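Orotidine-5-phosphate decarboxylase/orotate phosphoribosyltransferase, putative (Ompdcase-oprtase, putative) (Leishmania infantum, PDB 3QW3) forms the decarboxylase part of a bifunctional UMP synthase and probably converts orotidine 5'-phosphate to UMP and carbon dioxide in pyrimidine biosynthesis. Local coordinates at residues Ala185-Arg190 with Leu194-Pro199. Numbering follows the deposited sequence.
Sequences ARVRAR and LWFLVP
R188 leaves the helix with CG trans to its own N (chi1 -175°) and then bends twice, at chi2 and chi3, so that its guanidinium folds over F196; the phenyl ring, with chi1 at -61°, reaches out from the strand to meet it. The two flat groups stack almost parallel, their planes 7° apart. R188 CZ stands 3.7 Å from the centroid of the F196 ring, over its face, which makes the stack a cation-pi contact as well. V187 CG1 comes to 3.5 Å from F196 CZ at an oblique angle, so the far end of the ring is held between two successive residues of the helix. At its edge the guanidinium grips a single backbone oxygen end-on with two nitrogens: R188 NH1 lies 2.8 Å from L194 O, on a lone pair, and R188 NH2 lies 3.1 Å from L194 O, nearly in line with the C=O bond and through a more bent N-H. L194 O sits practically in the guanidinium plane, so stack and bonds fix the same orientation of the group. R188 NE also bonds to G215 O and R188 NH1 to A191 O, so each of the three nitrogens of this buried arginine has a main-chain oxygen as partner. V187 and F196 both touch V176 of the neighbouring strand, and V187 packs against A159 of helix 154-163. Helix 181-190 is thereby fastened to strand 196-198, the second strand of the beta-alpha-beta unit that strand 172-176 begins, within the TIM barrel of the OMP decarboxylase family.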
ATOM      1  N   ALA A 185     -23.880   6.884  -0.028  1.00 23.20           N
ATOM      2  CA  ALA A 185     -25.153   6.206   0.220  1.00 22.83           C
ATOM      3  C   ALA A 185     -25.206   4.817  -0.420  1.00 22.62           C
ATOM      4  O   ALA A 185     -25.774   3.889   0.158  1.00 22.38           O
ATOM      5  CB  ALA A 185     -26.322   7.058  -0.258  1.00 22.85           C
ATOM      6  N   ARG A 186     -24.614   4.679  -1.607  1.00 22.49           N
ATOM      7  CA  ARG A 186     -24.528   3.372  -2.267  1.00 22.64           C
ATOM      8  C   ARG A 186     -23.736   2.394  -1.406  1.00 22.12           C
ATOM      9  O   ARG A 186     -24.128   1.238  -1.242  1.00 21.86           O
ATOM     10  CB  ARG A 186     -23.895   3.484  -3.657  1.00 23.04           C
ATOM     11  CG  ARG A 186     -24.795   4.115  -4.706  1.00 25.03           C
ATOM     12  CD  ARG A 186     -24.325   3.765  -6.107  1.00 28.24           C
ATOM     13  NE  ARG A 186     -25.133   4.438  -7.121  1.00 31.55           N
ATOM     14  CZ  ARG A 186     -24.844   5.619  -7.661  1.00 33.34           C
ATOM     15  NH1 ARG A 186     -23.748   6.282  -7.305  1.00 34.44           N
ATOM     16  NH2 ARG A 186     -25.655   6.138  -8.573  1.00 34.78           N
ATOM     17  N   VAL A 187     -22.629   2.868  -0.840  1.00 21.52           N
ATOM     18  CA  VAL A 187     -21.794   2.025   0.010  1.00 21.00           C
ATOM     19  C   VAL A 187     -22.548   1.607   1.279  1.00 20.90           C
ATOM     20  O   VAL A 187     -22.521   0.437   1.669  1.00 20.62           O
ATOM     21  CB  VAL A 187     -20.441   2.707   0.327  1.00 20.77           C
ATOM     22  CG1 VAL A 187     -19.605   1.841   1.247  1.00 20.89           C
ATOM     23  CG2 VAL A 187     -19.690   2.986  -0.967  1.00 20.61           C
ATOM     24  N   ARG A 188     -23.243   2.556   1.904  1.00 20.63           N
ATOM     25  CA  ARG A 188     -24.047   2.240   3.084  1.00 21.04           C
ATOM     26  C   ARG A 188     -25.161   1.217   2.789  1.00 21.37           C
ATOM     27  O   ARG A 188     -25.507   0.405   3.648  1.00 21.61           O
ATOM     28  CB  ARG A 188     -24.612   3.521   3.714  1.00 21.14           C
ATOM     29  CG  ARG A 188     -25.381   3.315   5.027  1.00 20.59           C
ATOM     30  CD  ARG A 188     -24.603   2.475   6.036  1.00 19.56           C
ATOM     31  NE  ARG A 188     -23.574   3.239   6.733  1.00 18.51           N
ATOM     32  CZ  ARG A 188     -22.530   2.702   7.357  1.00 18.36           C
ATOM     33  NH1 ARG A 188     -22.345   1.387   7.360  1.00 18.12           N
ATOM     34  NH2 ARG A 188     -21.662   3.489   7.975  1.00 16.56           N
ATOM     35  N   ALA A 189     -25.696   1.249   1.573  1.00 21.92           N
ATOM     36  CA  ALA A 189     -26.705   0.278   1.147  1.00 22.67           C
ATOM     37  C   ALA A 189     -26.120  -1.131   1.009  1.00 23.01           C
ATOM     38  O   ALA A 189     -26.787  -2.115   1.336  1.00 23.15           O
ATOM     39  CB  ALA A 189     -27.354   0.712  -0.152  1.00 22.81           C
ATOM     40  N   ARG A 190     -24.877  -1.218   0.530  1.00 23.06           N
ATOM     41  CA  ARG A 190     -24.183  -2.505   0.370  1.00 23.30           C
ATOM     42  C   ARG A 190     -23.588  -3.005   1.680  1.00 22.98           C
ATOM     43  O   ARG A 190     -23.444  -4.213   1.884  1.00 23.16           O
ATOM     44  CB  ARG A 190     -23.069  -2.402  -0.682  1.00 23.45           C
ATOM     45  CG  ARG A 190     -23.537  -2.005  -2.072  1.00 25.85           C
ATOM     46  CD  ARG A 190     -24.460  -3.054  -2.687  1.00 29.10           C
ATOM     47  NE  ARG A 190     -24.965  -2.625  -3.990  1.00 32.13           N
ATOM     48  CZ  ARG A 190     -25.545  -3.427  -4.883  1.00 33.32           C
ATOM     49  NH1 ARG A 190     -25.693  -4.722  -4.632  1.00 34.73           N
ATOM     50  NH2 ARG A 190     -25.972  -2.932  -6.040  1.00 33.47           N
ATOM     51  N   LEU A 194     -20.917  -1.632   8.674  1.00 18.87           N
ATOM     52  CA  LEU A 194     -19.495  -1.317   8.806  1.00 18.04           C
ATOM     53  C   LEU A 194     -19.240   0.142   9.154  1.00 17.55           C
ATOM     54  O   LEU A 194     -19.968   1.018   8.717  1.00 17.78           O
ATOM     55  CB  LEU A 194     -18.731  -1.671   7.529  1.00 17.73           C
ATOM     56  CG  LEU A 194     -18.840  -3.113   7.034  1.00 17.72           C
ATOM     57  CD1 LEU A 194     -17.850  -3.319   5.908  1.00 16.69           C
ATOM     58  CD2 LEU A 194     -18.603  -4.126   8.153  1.00 18.83           C
ATOM     59  N   TRP A 195     -18.192   0.385   9.934  1.00 17.34           N
ATOM     60  CA  TRP A 195     -17.714   1.747  10.150  1.00 17.23           C
ATOM     61  C   TRP A 195     -17.052   2.249   8.880  1.00 17.12           C
ATOM     62  O   TRP A 195     -16.331   1.496   8.211  1.00 17.13           O
ATOM     63  CB  TRP A 195     -16.705   1.790  11.292  1.00 17.34           C
ATOM     64  CG  TRP A 195     -17.347   1.911  12.628  1.00 18.28           C
ATOM     65  CD1 TRP A 195     -17.843   0.899  13.403  1.00 19.41           C
ATOM     66  CD2 TRP A 195     -17.570   3.123  13.352  1.00 17.57           C
ATOM     67  NE1 TRP A 195     -18.355   1.411  14.577  1.00 19.16           N
ATOM     68  CE2 TRP A 195     -18.201   2.775  14.568  1.00 18.63           C
ATOM     69  CE3 TRP A 195     -17.293   4.475  13.094  1.00 18.02           C
ATOM     70  CZ2 TRP A 195     -18.566   3.731  15.522  1.00 17.95           C
ATOM     71  CZ3 TRP A 195     -17.659   5.428  14.046  1.00 18.15           C
ATOM     72  CH2 TRP A 195     -18.289   5.045  15.244  1.00 17.39           C
ATOM     73  N   PHE A 196     -17.311   3.510   8.546  1.00 16.67           N
ATOM     74  CA  PHE A 196     -16.616   4.162   7.436  1.00 16.45           C
ATOM     75  C   PHE A 196     -15.625   5.166   8.008  1.00 16.57           C
ATOM     76  O   PHE A 196     -15.957   5.928   8.929  1.00 17.05           O
ATOM     77  CB  PHE A 196     -17.573   4.929   6.507  1.00 15.80           C
ATOM     78  CG  PHE A 196     -18.633   4.094   5.828  1.00 16.13           C
ATOM     79  CD1 PHE A 196     -18.639   2.699   5.877  1.00 14.94           C
ATOM     80  CD2 PHE A 196     -19.620   4.735   5.080  1.00 16.16           C
ATOM     81  CE1 PHE A 196     -19.647   1.970   5.227  1.00 15.99           C
ATOM     82  CE2 PHE A 196     -20.620   4.013   4.423  1.00 16.34           C
ATOM     83  CZ  PHE A 196     -20.628   2.631   4.502  1.00 16.08           C
ATOM     84  N   LEU A 197     -14.412   5.166   7.469  1.00 16.27           N
ATOM     85  CA  LEU A 197     -13.465   6.243   7.725  1.00 16.79           C
ATOM     86  C   LEU A 197     -13.651   7.203   6.567  1.00 17.33           C
ATOM     87  O   LEU A 197     -13.489   6.819   5.408  1.00 16.38           O
ATOM     88  CB  LEU A 197     -12.031   5.709   7.788  1.00 16.55           C
ATOM     89  CG  LEU A 197     -10.891   6.726   7.919  1.00 16.57           C
ATOM     90  CD1 LEU A 197     -10.974   7.552   9.203  1.00 16.48           C
ATOM     91  CD2 LEU A 197      -9.540   6.006   7.837  1.00 16.71           C
ATOM     92  N   VAL A 198     -13.998   8.448   6.891  1.00 18.16           N
ATOM     93  CA  VAL A 198     -14.496   9.403   5.906  1.00 19.91           C
ATOM     94  C   VAL A 198     -13.584  10.626   5.839  1.00 21.33           C
ATOM     95  O   VAL A 198     -13.719  11.549   6.651  1.00 21.46           O
ATOM     96  CB  VAL A 198     -15.968   9.804   6.222  1.00 19.64           C
ATOM     97  CG1 VAL A 198     -16.526  10.750   5.169  1.00 20.69           C
ATOM     98  CG2 VAL A 198     -16.834   8.564   6.305  1.00 19.84           C
ATOM     99  N   PRO A 199     -12.631  10.627   4.889  1.00 22.79           N
ATOM    100  CA  PRO A 199     -11.752  11.787   4.743  1.00 24.32           C
ATOM    101  C   PRO A 199     -12.286  12.849   3.775  1.00 25.75           C
ATOM    102  O   PRO A 199     -13.138  12.548   2.925  1.00 26.23           O
ATOM    103  CB  PRO A 199     -10.452  11.175   4.212  1.00 24.19           C
ATOM    104  CG  PRO A 199     -10.861   9.894   3.527  1.00 24.16           C
ATOM    105  CD  PRO A 199     -12.250   9.521   3.987  1.00 22.75           C
TER